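Local coordinates for putative angiotensinogen (Lampetra fluviatilis, PDB 5INW), which binds heparin and inhibits thrombin as a member of the serpin family, heparin promoting the inhibition through a template mechanism, at residues V276-Y287 with P340-K351; V230-L240 with A410-A418. The protein carries 1 engineered substitution. All coordinates share one frame; numbering follows the deposited sequence.

Interaction 1 of 2, residues V276-Y287 with P340-K351; sequences VPTMHQRAKLSY and PSNHYVQLSLPK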
loop_
_atom_site.group_PDB
_atom_site.type_symbol
_atom_site.label_atom_id
_atom_site.label_comp_id
_atom_site.label_asym_id
_atom_site.label_seq_id
_atom_site.Cartn_x
_atom_site.Cartn_y
_atom_site.Cartn_z
ATOM N N VAL A 276 -20.834 -15.141 -4.638
ATOM C CA VAL A 276 -19.734 -14.825 -3.735
ATOM C C VAL A 276 -20.113 -15.129 -2.290
ATOM O O VAL A 276 -21.120 -14.603 -1.822
ATOM C CB VAL A 276 -19.347 -13.344 -3.859
ATOM C CG1 VAL A 276 -18.081 -13.044 -3.057
ATOM C CG2 VAL A 276 -19.124 -12.994 -5.308
ATOM N N PRO A 277 -19.319 -15.975 -1.596
ATOM C CA PRO A 277 -19.655 -16.251 -0.217
ATOM C C PRO A 277 -19.656 -14.942 0.515
ATOM O O PRO A 277 -18.639 -14.264 0.541
ATOM C CB PRO A 277 -18.515 -17.160 0.273
ATOM C CG PRO A 277 -17.376 -16.888 -0.626
ATOM C CD PRO A 277 -18.007 -16.547 -1.957
ATOM N N THR A 278 -20.814 -14.571 1.041
ATOM C CA THR A 278 -21.068 -13.230 1.546
ATOM C C THR A 278 -21.366 -13.371 3.012
ATOM O O THR A 278 -22.143 -14.240 3.407
ATOM C CB THR A 278 -22.246 -12.589 0.761
ATOM O OG1 THR A 278 -21.910 -12.521 -0.635
ATOM C CG2 THR A 278 -22.573 -11.177 1.264
ATOM N N MET A 279 -20.757 -12.521 3.820
ATOM C CA MET A 279 -20.856 -12.608 5.288
ATOM C C MET A 279 -21.913 -11.668 5.774
ATOM O O MET A 279 -22.297 -10.747 5.043
ATOM C CB MET A 279 -19.533 -12.223 5.958
ATOM C CG MET A 279 -18.366 -13.103 5.528
ATOM S SD MET A 279 -16.815 -12.571 6.201
ATOM C CE MET A 279 -16.680 -10.868 5.653
ATOM N N HIS A 280 -22.353 -11.893 7.020
ATOM C CA HIS A 280 -23.541 -11.224 7.550
ATOM C C HIS A 280 -23.453 -10.990 9.042
ATOM O O HIS A 280 -23.055 -11.888 9.805
ATOM C CB HIS A 280 -24.773 -12.044 7.248
ATOM C CG HIS A 280 -25.041 -12.213 5.796
ATOM N ND1 HIS A 280 -25.732 -11.277 5.061
ATOM C CD2 HIS A 280 -24.735 -13.218 4.945
ATOM C CE1 HIS A 280 -25.825 -11.687 3.809
ATOM N NE2 HIS A 280 -25.237 -12.867 3.714
ATOM N N GLN A 281 -23.832 -9.775 9.444
ATOM C CA GLN A 281 -23.812 -9.391 10.856
ATOM C C GLN A 281 -24.713 -8.183 11.134
ATOM O O GLN A 281 -24.989 -7.306 10.275
ATOM C CB GLN A 281 -22.389 -9.118 11.437
ATOM C CG GLN A 281 -21.699 -7.852 10.936
ATOM C CD GLN A 281 -20.341 -7.593 11.576
ATOM O OE1 GLN A 281 -19.778 -8.431 12.276
ATOM N NE2 GLN A 281 -19.811 -6.422 11.319
ATOM N N ARG A 282 -25.209 -8.180 12.359
ATOM C CA ARG A 282 -25.948 -7.076 12.886
ATOM C C ARG A 282 -25.032 -6.499 13.953
ATOM O O ARG A 282 -24.929 -7.071 15.043
ATOM C CB ARG A 282 -27.309 -7.528 13.445
ATOM C CG ARG A 282 -28.377 -6.459 13.275
ATOM C CD ARG A 282 -29.621 -6.626 14.141
ATOM N NE ARG A 282 -29.372 -6.266 15.536
ATOM C CZ ARG A 282 -30.307 -6.104 16.472
ATOM N NH1 ARG A 282 -31.596 -6.264 16.192
ATOM N NH2 ARG A 282 -29.941 -5.775 17.713
ATOM N N ALA A 283 -24.351 -5.390 13.641
ATOM C CA ALA A 283 -23.573 -4.668 14.660
ATOM C C ALA A 283 -23.717 -3.147 14.580
ATOM O O ALA A 283 -24.290 -2.621 13.621
ATOM C CB ALA A 283 -22.121 -5.087 14.590
ATOM N N LYS A 284 -23.192 -2.470 15.603
ATOM C CA LYS A 284 -23.190 -1.004 15.712
ATOM C C LYS A 284 -22.017 -0.375 14.931
ATOM O O LYS A 284 -20.921 -0.215 15.461
ATOM C CB LYS A 284 -23.119 -0.595 17.188
ATOM C CG LYS A 284 -24.218 -1.207 18.032
ATOM C CD LYS A 284 -24.194 -0.715 19.463
ATOM C CE LYS A 284 -25.290 -1.421 20.220
ATOM N NZ LYS A 284 -25.422 -0.895 21.597
ATOM N N LEU A 285 -22.270 0.023 13.688
ATOM C CA LEU A 285 -21.241 0.526 12.805
ATOM C C LEU A 285 -21.572 1.919 12.390
ATOM O O LEU A 285 -22.728 2.228 12.172
ATOM C CB LEU A 285 -21.179 -0.357 11.577
ATOM C CG LEU A 285 -20.903 -1.822 11.933
ATOM C CD1 LEU A 285 -21.140 -2.738 10.744
ATOM C CD2 LEU A 285 -19.482 -1.984 12.467
ATOM N N SER A 286 -20.562 2.762 12.266
ATOM C CA SER A 286 -20.751 4.090 11.697
ATOM C C SER A 286 -20.927 3.982 10.204
ATOM O O SER A 286 -20.135 3.327 9.548
ATOM C CB SER A 286 -19.558 4.989 11.988
ATOM O OG SER A 286 -19.536 5.261 13.375
ATOM N N TYR A 287 -21.949 4.646 9.675
ATOM C CA TYR A 287 -22.201 4.699 8.236
ATOM C C TYR A 287 -22.777 6.066 7.913
ATOM O O TYR A 287 -23.138 6.818 8.807
ATOM C CB TYR A 287 -23.178 3.604 7.809
ATOM C CG TYR A 287 -24.570 3.755 8.379
ATOM C CD1 TYR A 287 -24.776 3.622 9.749
ATOM C CD2 TYR A 287 -25.679 4.051 7.556
ATOM C CE1 TYR A 287 -26.031 3.796 10.301
ATOM C CE2 TYR A 287 -26.942 4.212 8.102
ATOM C CZ TYR A 287 -27.117 4.081 9.472
ATOM O OH TYR A 287 -28.363 4.216 10.051
ATOM N N PRO A 340 -20.981 8.572 15.318
ATOM C CA PRO A 340 -20.936 7.277 16.007
ATOM C C PRO A 340 -21.968 6.360 15.358
ATOM O O PRO A 340 -21.661 5.192 15.074
ATOM C CB PRO A 340 -21.289 7.616 17.462
ATOM C CG PRO A 340 -21.926 8.961 17.438
ATOM C CD PRO A 340 -21.439 9.667 16.203
ATOM N N SER A 341 -23.155 6.921 15.091
ATOM C CA SER A 341 -24.230 6.253 14.362
ATOM C C SER A 341 -24.512 4.853 14.935
ATOM O O SER A 341 -24.875 3.920 14.194
ATOM C CB SER A 341 -23.908 6.190 12.859
ATOM O OG SER A 341 -23.218 7.346 12.410
ATOM N N ASN A 342 -24.371 4.727 16.264
ATOM C CA ASN A 342 -24.387 3.428 16.943
ATOM C C ASN A 342 -25.776 3.083 17.452
ATOM O O ASN A 342 -26.051 3.020 18.658
ATOM C CB ASN A 342 -23.305 3.338 18.020
ATOM C CG ASN A 342 -21.906 3.511 17.440
ATOM O OD1 ASN A 342 -21.209 4.461 17.764
ATOM N ND2 ASN A 342 -21.503 2.613 16.559
ATOM N N HIS A 343 -26.647 2.948 16.452
ATOM C CA HIS A 343 -27.709 1.975 16.427
ATOM C C HIS A 343 -27.169 0.854 15.543
ATOM O O HIS A 343 -26.362 1.086 14.652
ATOM C CB HIS A 343 -29.002 2.573 15.840
ATOM C CG HIS A 343 -29.348 3.908 16.412
ATOM N ND1 HIS A 343 -30.090 4.054 17.563
ATOM C CD2 HIS A 343 -29.007 5.158 16.020
ATOM C CE1 HIS A 343 -30.218 5.338 17.841
ATOM N NE2 HIS A 343 -29.573 6.031 16.918
ATOM N N TYR A 344 -27.649 -0.358 15.782
ATOM C CA TYR A 344 -27.271 -1.528 15.006
ATOM C C TYR A 344 -27.556 -1.371 13.496
ATOM O O TYR A 344 -28.567 -0.791 13.088
ATOM C CB TYR A 344 -28.004 -2.777 15.528
ATOM C CG TYR A 344 -27.510 -3.381 16.857
ATOM C CD1 TYR A 344 -26.517 -4.358 16.881
ATOM C CD2 TYR A 344 -28.096 -3.026 18.074
ATOM C CE1 TYR A 344 -26.089 -4.932 18.067
ATOM C CE2 TYR A 344 -27.675 -3.603 19.268
ATOM C CZ TYR A 344 -26.671 -4.557 19.259
ATOM O OH TYR A 344 -26.259 -5.121 20.439
ATOM N N VAL A 345 -26.668 -1.937 12.689
ATOM C CA VAL A 345 -26.755 -1.902 11.231
ATOM C C VAL A 345 -26.759 -3.323 10.666
ATOM O O VAL A 345 -26.145 -4.238 11.255
ATOM C CB VAL A 345 -25.547 -1.154 10.646
ATOM C CG1 VAL A 345 -25.645 -1.071 9.133
ATOM C CG2 VAL A 345 -25.459 0.238 11.256
ATOM N N GLN A 346 -27.421 -3.494 9.524
ATOM C CA GLN A 346 -27.452 -4.766 8.810
ATOM C C GLN A 346 -26.393 -4.783 7.727
ATOM O O GLN A 346 -26.552 -4.145 6.693
ATOM C CB GLN A 346 -28.818 -4.957 8.164
ATOM C CG GLN A 346 -29.958 -5.093 9.150
ATOM C CD GLN A 346 -29.933 -6.419 9.873
ATOM O OE1 GLN A 346 -28.995 -7.218 9.690
ATOM N NE2 GLN A 346 -30.953 -6.674 10.704
ATOM N N LEU A 347 -25.303 -5.511 7.956
ATOM C CA LEU A 347 -24.182 -5.479 7.020
ATOM C C LEU A 347 -24.085 -6.770 6.265
ATOM O O LEU A 347 -24.243 -7.836 6.849
ATOM C CB LEU A 347 -22.866 -5.221 7.738
ATOM C CG LEU A 347 -21.604 -5.174 6.858
ATOM C CD1 LEU A 347 -21.605 -4.022 5.883
ATOM C CD2 LEU A 347 -20.352 -5.116 7.725
ATOM N N SER A 348 -23.810 -6.654 4.972
ATOM C CA SER A 348 -23.540 -7.785 4.071
ATOM C C SER A 348 -22.205 -7.483 3.345
ATOM O O SER A 348 -22.084 -6.435 2.698
ATOM C CB SER A 348 -24.684 -7.944 3.052
ATOM O OG SER A 348 -25.955 -7.567 3.602
ATOM N N LEU A 349 -21.201 -8.355 3.493
ATOM C CA LEU A 349 -19.849 -8.132 2.972
ATOM C C LEU A 349 -19.211 -9.399 2.415
ATOM O O LEU A 349 -19.084 -10.377 3.165
ATOM C CB LEU A 349 -18.936 -7.631 4.101
ATOM C CG LEU A 349 -17.472 -7.208 3.835
ATOM C CD1 LEU A 349 -17.463 -5.991 2.938
ATOM C CD2 LEU A 349 -16.737 -6.898 5.144
ATOM N N PRO A 350 -18.712 -9.359 1.146
ATOM C CA PRO A 350 -17.998 -10.503 0.562
ATOM C C PRO A 350 -16.782 -10.975 1.363
ATOM O O PRO A 350 -16.148 -10.181 2.040
ATOM C CB PRO A 350 -17.562 -9.981 -0.801
ATOM C CG PRO A 350 -18.586 -8.963 -1.164
ATOM C CD PRO A 350 -18.987 -8.321 0.132
ATOM N N LYS A 351 -16.514 -12.280 1.278
ATOM C CA LYS A 351 -15.337 -12.976 1.822
ATOM C C LYS A 351 -14.537 -13.383 0.571
ATOM O O LYS A 351 -15.079 -13.998 -0.363
ATOM C CB LYS A 351 -15.799 -14.199 2.622
ATOM C CG LYS A 351 -14.748 -15.213 3.075
ATOM C CD LYS A 351 -15.455 -16.325 3.861
ATOM C CE LYS A 351 -14.720 -17.658 3.945
ATOM N NZ LYS A 351 -13.436 -17.656 4.723
#
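The ring of Tyr-344 is sandwiched between two basic side chains. Over one face lies the guanidinium of Arg-282, whose CZ stands 4.2 Å from the centroid of the Tyr-344 ring in a cation-pi contact, the two planes being turned 51° apart. The opposite face receives Lys-284, whose chain, fully extended beyond CG, runs obliquely across the ring and sets CE 3.8 Å from the Tyr-344 centroid as a CH-pi donor. A bend at chi3 (75°) turns the Arg-282 head back over the ring, while its CG lies 3.6 Å from NE2 of Gln-346 on the same side of the sheet.

The opposite side, with Met-279, Val-345, Leu-347 and Leu-349, is mainly apolar; Leu-285 and Tyr-287, beyond the strand, add to it. CE of Met-279 meets CD2 of Leu-349 at 4.0 Å, and CD1 of Leu-285 touches CD2 of Leu-347 at 3.9 Å; Val-345 offers CG2 to CE1 of Tyr-287 at 3.7 Å. Phe-256 and Leu-300 extend this cover.

Positioning these groups is a regular antiparallel pairing, in which Met-279 and Gln-281 exchange backbone bonds in both directions with Leu-349 and Leu-347, Leu-347 N reaching Gln-281 O at 2.9 Å. The Ser-286 hydroxyl bonds to Gly-339 O. Strand 261-267 flanks one side, and a strand of the separate C-terminal peptide chain runs parallel to Gln-346, Leu-347 and Ser-348 on the other, the arrangement of serpin sheet C.

Interaction 2 of 2, residues V230-L240 with A410-A418; sequences VISDVDTDTSL and AETVVGIMA. Residue 418 of segment 410-418 comes from a tag, linker or insertion.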
loop_
_atom_site.group_PDB
_atom_site.type_symbol
_atom_site.label_atom_id
_atom_site.label_comp_id
_atom_site.label_asym_id
_atom_site.label_seq_id
_atom_site.Cartn_x
_atom_site.Cartn_y
_atom_site.Cartn_z
ATOM N N VAL A 230 9.764 -12.974 -2.722
ATOM C CA VAL A 230 9.575 -11.582 -3.042
ATOM C C VAL A 230 10.369 -11.247 -4.309
ATOM O O VAL A 230 9.978 -10.370 -5.069
ATOM C CB VAL A 230 10.047 -10.669 -1.883
ATOM C CG1 VAL A 230 10.030 -9.175 -2.253
ATOM C CG2 VAL A 230 9.182 -10.885 -0.663
ATOM N N ILE A 231 11.508 -11.890 -4.521
ATOM C CA ILE A 231 12.279 -11.661 -5.741
ATOM C C ILE A 231 12.199 -12.895 -6.651
ATOM O O ILE A 231 12.377 -14.033 -6.186
ATOM C CB ILE A 231 13.729 -11.287 -5.419
ATOM C CG1 ILE A 231 13.754 -9.893 -4.788
ATOM C CG2 ILE A 231 14.561 -11.304 -6.677
ATOM C CD1 ILE A 231 14.612 -9.880 -3.563
ATOM N N SER A 232 11.934 -12.636 -7.937
ATOM C CA SER A 232 11.857 -13.677 -8.978
ATOM C C SER A 232 13.117 -13.773 -9.834
ATOM O O SER A 232 13.525 -14.874 -10.190
ATOM C CB SER A 232 10.661 -13.420 -9.896
ATOM O OG SER A 232 10.651 -12.073 -10.348
ATOM N N ASP A 233 13.739 -12.632 -10.131
ATOM C CA ASP A 233 14.790 -12.539 -11.143
ATOM C C ASP A 233 15.709 -11.392 -10.750
ATOM O O ASP A 233 15.274 -10.442 -10.100
ATOM C CB ASP A 233 14.114 -12.287 -12.524
ATOM C CG ASP A 233 14.889 -12.842 -13.740
ATOM O OD1 ASP A 233 16.133 -12.966 -13.715
ATOM O OD2 ASP A 233 14.229 -13.092 -14.781
ATOM N N VAL A 234 16.968 -11.481 -11.164
ATOM C CA VAL A 234 17.947 -10.417 -10.960
ATOM C C VAL A 234 19.002 -10.455 -12.052
ATOM O O VAL A 234 19.617 -11.491 -12.304
ATOM C CB VAL A 234 18.585 -10.508 -9.553
ATOM C CG1 VAL A 234 19.525 -11.705 -9.426
ATOM C CG2 VAL A 234 19.308 -9.227 -9.197
ATOM N N ASP A 235 19.198 -9.313 -12.700
ATOM C CA ASP A 235 20.250 -9.116 -13.714
ATOM C C ASP A 235 21.655 -9.233 -13.085
ATOM O O ASP A 235 21.844 -8.934 -11.896
ATOM C CB ASP A 235 20.070 -7.721 -14.356
ATOM C CG ASP A 235 20.562 -7.648 -15.779
ATOM O OD1 ASP A 235 19.970 -8.319 -16.650
ATOM O OD2 ASP A 235 21.514 -6.880 -16.042
ATOM N N THR A 236 22.622 -9.715 -13.869
ATOM C CA THR A 236 24.065 -9.679 -13.521
ATOM C C THR A 236 24.558 -8.252 -13.244
ATOM O O THR A 236 25.229 -7.990 -12.222
ATOM C CB THR A 236 24.880 -10.259 -14.701
ATOM O OG1 THR A 236 24.485 -11.629 -14.900
ATOM C CG2 THR A 236 26.446 -10.137 -14.499
ATOM N N ASP A 237 24.183 -7.347 -14.155
ATOM C CA ASP A 237 24.549 -5.923 -14.084
ATOM C C ASP A 237 23.680 -5.120 -13.115
ATOM O O ASP A 237 23.719 -3.892 -13.094
ATOM C CB ASP A 237 24.479 -5.274 -15.478
ATOM C CG ASP A 237 25.381 -5.976 -16.528
ATOM O OD1 ASP A 237 25.973 -7.068 -16.246
ATOM O OD2 ASP A 237 25.486 -5.416 -17.652
ATOM N N THR A 238 22.867 -5.817 -12.339
ATOM C CA THR A 238 22.243 -5.244 -11.194
ATOM C C THR A 238 23.276 -4.892 -10.174
ATOM O O THR A 238 24.178 -5.699 -9.821
ATOM C CB THR A 238 21.214 -6.190 -10.581
ATOM O OG1 THR A 238 20.199 -6.396 -11.560
ATOM C CG2 THR A 238 20.571 -5.578 -9.319
ATOM N N SER A 239 23.073 -3.691 -9.672
ATOM C CA SER A 239 23.960 -3.071 -8.741
ATOM C C SER A 239 23.350 -2.874 -7.357
ATOM O O SER A 239 24.075 -3.017 -6.368
ATOM C CB SER A 239 24.454 -1.761 -9.335
ATOM O OG SER A 239 25.635 -2.032 -10.078
ATOM N N LEU A 240 22.048 -2.588 -7.271
ATOM C CA LEU A 240 21.321 -2.709 -5.996
ATOM C C LEU A 240 19.888 -3.131 -6.208
ATOM O O LEU A 240 19.339 -2.929 -7.290
ATOM C CB LEU A 240 21.253 -1.395 -5.243
ATOM C CG LEU A 240 22.520 -0.851 -4.627
ATOM C CD1 LEU A 240 23.189 0.090 -5.636
ATOM C CD2 LEU A 240 22.191 -0.154 -3.298
ATOM N N ALA A 410 1.882 -6.235 1.336
ATOM C CA ALA A 410 2.418 -5.559 0.156
ATOM C C ALA A 410 3.919 -5.711 0.101
ATOM O O ALA A 410 4.550 -5.908 1.112
ATOM C CB ALA A 410 2.062 -4.073 0.165
ATOM N N GLU A 411 4.473 -5.548 -1.091
ATOM C CA GLU A 411 5.898 -5.744 -1.383
ATOM C C GLU A 411 6.261 -4.777 -2.495
ATOM O O GLU A 411 5.653 -4.844 -3.563
ATOM C CB GLU A 411 6.055 -7.098 -2.004
ATOM C CG GLU A 411 5.482 -8.273 -1.230
ATOM C CD GLU A 411 5.686 -9.594 -1.948
ATOM O OE1 GLU A 411 5.795 -9.628 -3.205
ATOM O OE2 GLU A 411 5.718 -10.617 -1.240
ATOM N N THR A 412 7.213 -3.883 -2.242
ATOM C CA THR A 412 7.763 -3.042 -3.276
ATOM C C THR A 412 9.224 -3.401 -3.466
ATOM O O THR A 412 9.977 -3.484 -2.509
ATOM C CB THR A 412 7.691 -1.617 -2.841
ATOM O OG1 THR A 412 6.352 -1.377 -2.390
ATOM C CG2 THR A 412 8.081 -0.675 -3.965
ATOM N N VAL A 413 9.609 -3.589 -4.720
ATOM C CA VAL A 413 10.944 -3.952 -5.113
ATOM C C VAL A 413 11.459 -2.908 -6.112
ATOM O O VAL A 413 10.787 -2.618 -7.084
ATOM C CB VAL A 413 10.968 -5.368 -5.734
ATOM C CG1 VAL A 413 12.371 -5.751 -6.176
ATOM C CG2 VAL A 413 10.512 -6.356 -4.730
ATOM N N VAL A 414 12.700 -2.436 -5.914
ATOM C CA VAL A 414 13.349 -1.471 -6.799
ATOM C C VAL A 414 14.647 -2.067 -7.267
ATOM O O VAL A 414 15.400 -2.579 -6.466
ATOM C CB VAL A 414 13.665 -0.170 -6.064
ATOM C CG1 VAL A 414 14.183 0.880 -7.042
ATOM C CG2 VAL A 414 12.411 0.375 -5.366
ATOM N N GLY A 415 14.915 -2.042 -8.563
ATOM C CA GLY A 415 16.160 -2.631 -9.067
ATOM C C GLY A 415 16.969 -1.505 -9.618
ATOM O O GLY A 415 16.441 -0.717 -10.413
ATOM N N ILE A 416 18.233 -1.422 -9.230
ATOM C CA ILE A 416 19.095 -0.358 -9.659
ATOM C C ILE A 416 20.236 -0.957 -10.508
ATOM O O ILE A 416 20.894 -1.861 -10.067
ATOM C CB ILE A 416 19.730 0.376 -8.445
ATOM C CG1 ILE A 416 18.723 0.742 -7.356
ATOM C CG2 ILE A 416 20.489 1.648 -8.876
ATOM C CD1 ILE A 416 18.006 2.036 -7.557
ATOM N N MET A 417 20.496 -0.408 -11.694
ATOM C CA MET A 417 21.570 -0.877 -12.628
ATOM C C MET A 417 22.497 0.265 -13.061
ATOM O O MET A 417 22.212 1.451 -12.794
ATOM C CB MET A 417 20.931 -1.416 -13.924
ATOM C CG MET A 417 20.124 -2.698 -13.825
ATOM S SD MET A 417 20.078 -3.554 -15.416
ATOM C CE MET A 417 20.080 -2.237 -16.637
ATOM N N ALA A 418 23.560 -0.083 -13.795
ATOM C CA ALA A 418 24.302 0.885 -14.665
ATOM C C ALA A 418 24.135 0.587 -16.163
ATOM O O ALA A 418 24.761 1.244 -16.982
ATOM C CB ALA A 418 25.764 0.886 -14.297
#
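Chi1 of 173° in Val-230 and 179° in Val-413 aims one methyl of each valine at the other: CG1 of Val-230 meets CG2 of Val-413 at 3.8 Å. The second methyl of Val-230, CG2, lies 3.5 Å from OE2 of Glu-411, so one side chain spans two strand residues. Met-417 has CG anti to its carbonyl carbon and chi2 extended, which carries SD to 3.7 Å from OD2 of Asp-235, the two side chains crossing at about a right angle.

Backbone bonding is confined to one end. A classic beta bulge sets two residues, Ser-239 and Leu-240, against the single residue Ile-416, with psi at Ser-239 (-35°) leaving the extended range, as expected at the first position of such a bulge. Ile-416 O is gripped twice, by Ser-239 N at 2.9 Å and by Leu-240 N at 3.1 Å, and Ile-416 N returns a bond of 2.7 Å to Leu-240 O. Beside them CB of Leu-240 packs on CG1 of Ile-416 at 3.9 Å. Strand 405-417 contains the part of the reactive loop before the cleavage, inserted as an extra strand into the central sheet (sheet A) between strands 238-251 and 389-401, as in other cleaved serpins.

A type I turn from Asp-235 to Thr-238 leads into the bulge, and the Ser-239 hydroxyl bonds to Gln-386. Helix 208-221 packs behind Val-230 through Ile-219. Thr-412 and Val-414 lie against helix 110-122.

Interactions 1 and 2 lie on opposite sides of the chain's centre, their nearest atoms about 18 Å apart, yet strands 273-283, 345-359, 389-401 and 405-417 link them in succession within one connected sheet system. Interaction 1, the larger interface, is nested in the chain loop closed by interaction 2. Both are partly buried. Backbone bonds run the length of the paired strands in interaction 1 but cluster at one end of interaction 2. The first has an exposed, charged and aromatic end and a mainly apolar opposite side, and is continued by the C-terminal peptide chain; the second has fewer side-chain contacts, several of them from the loop preceding strand 238-251.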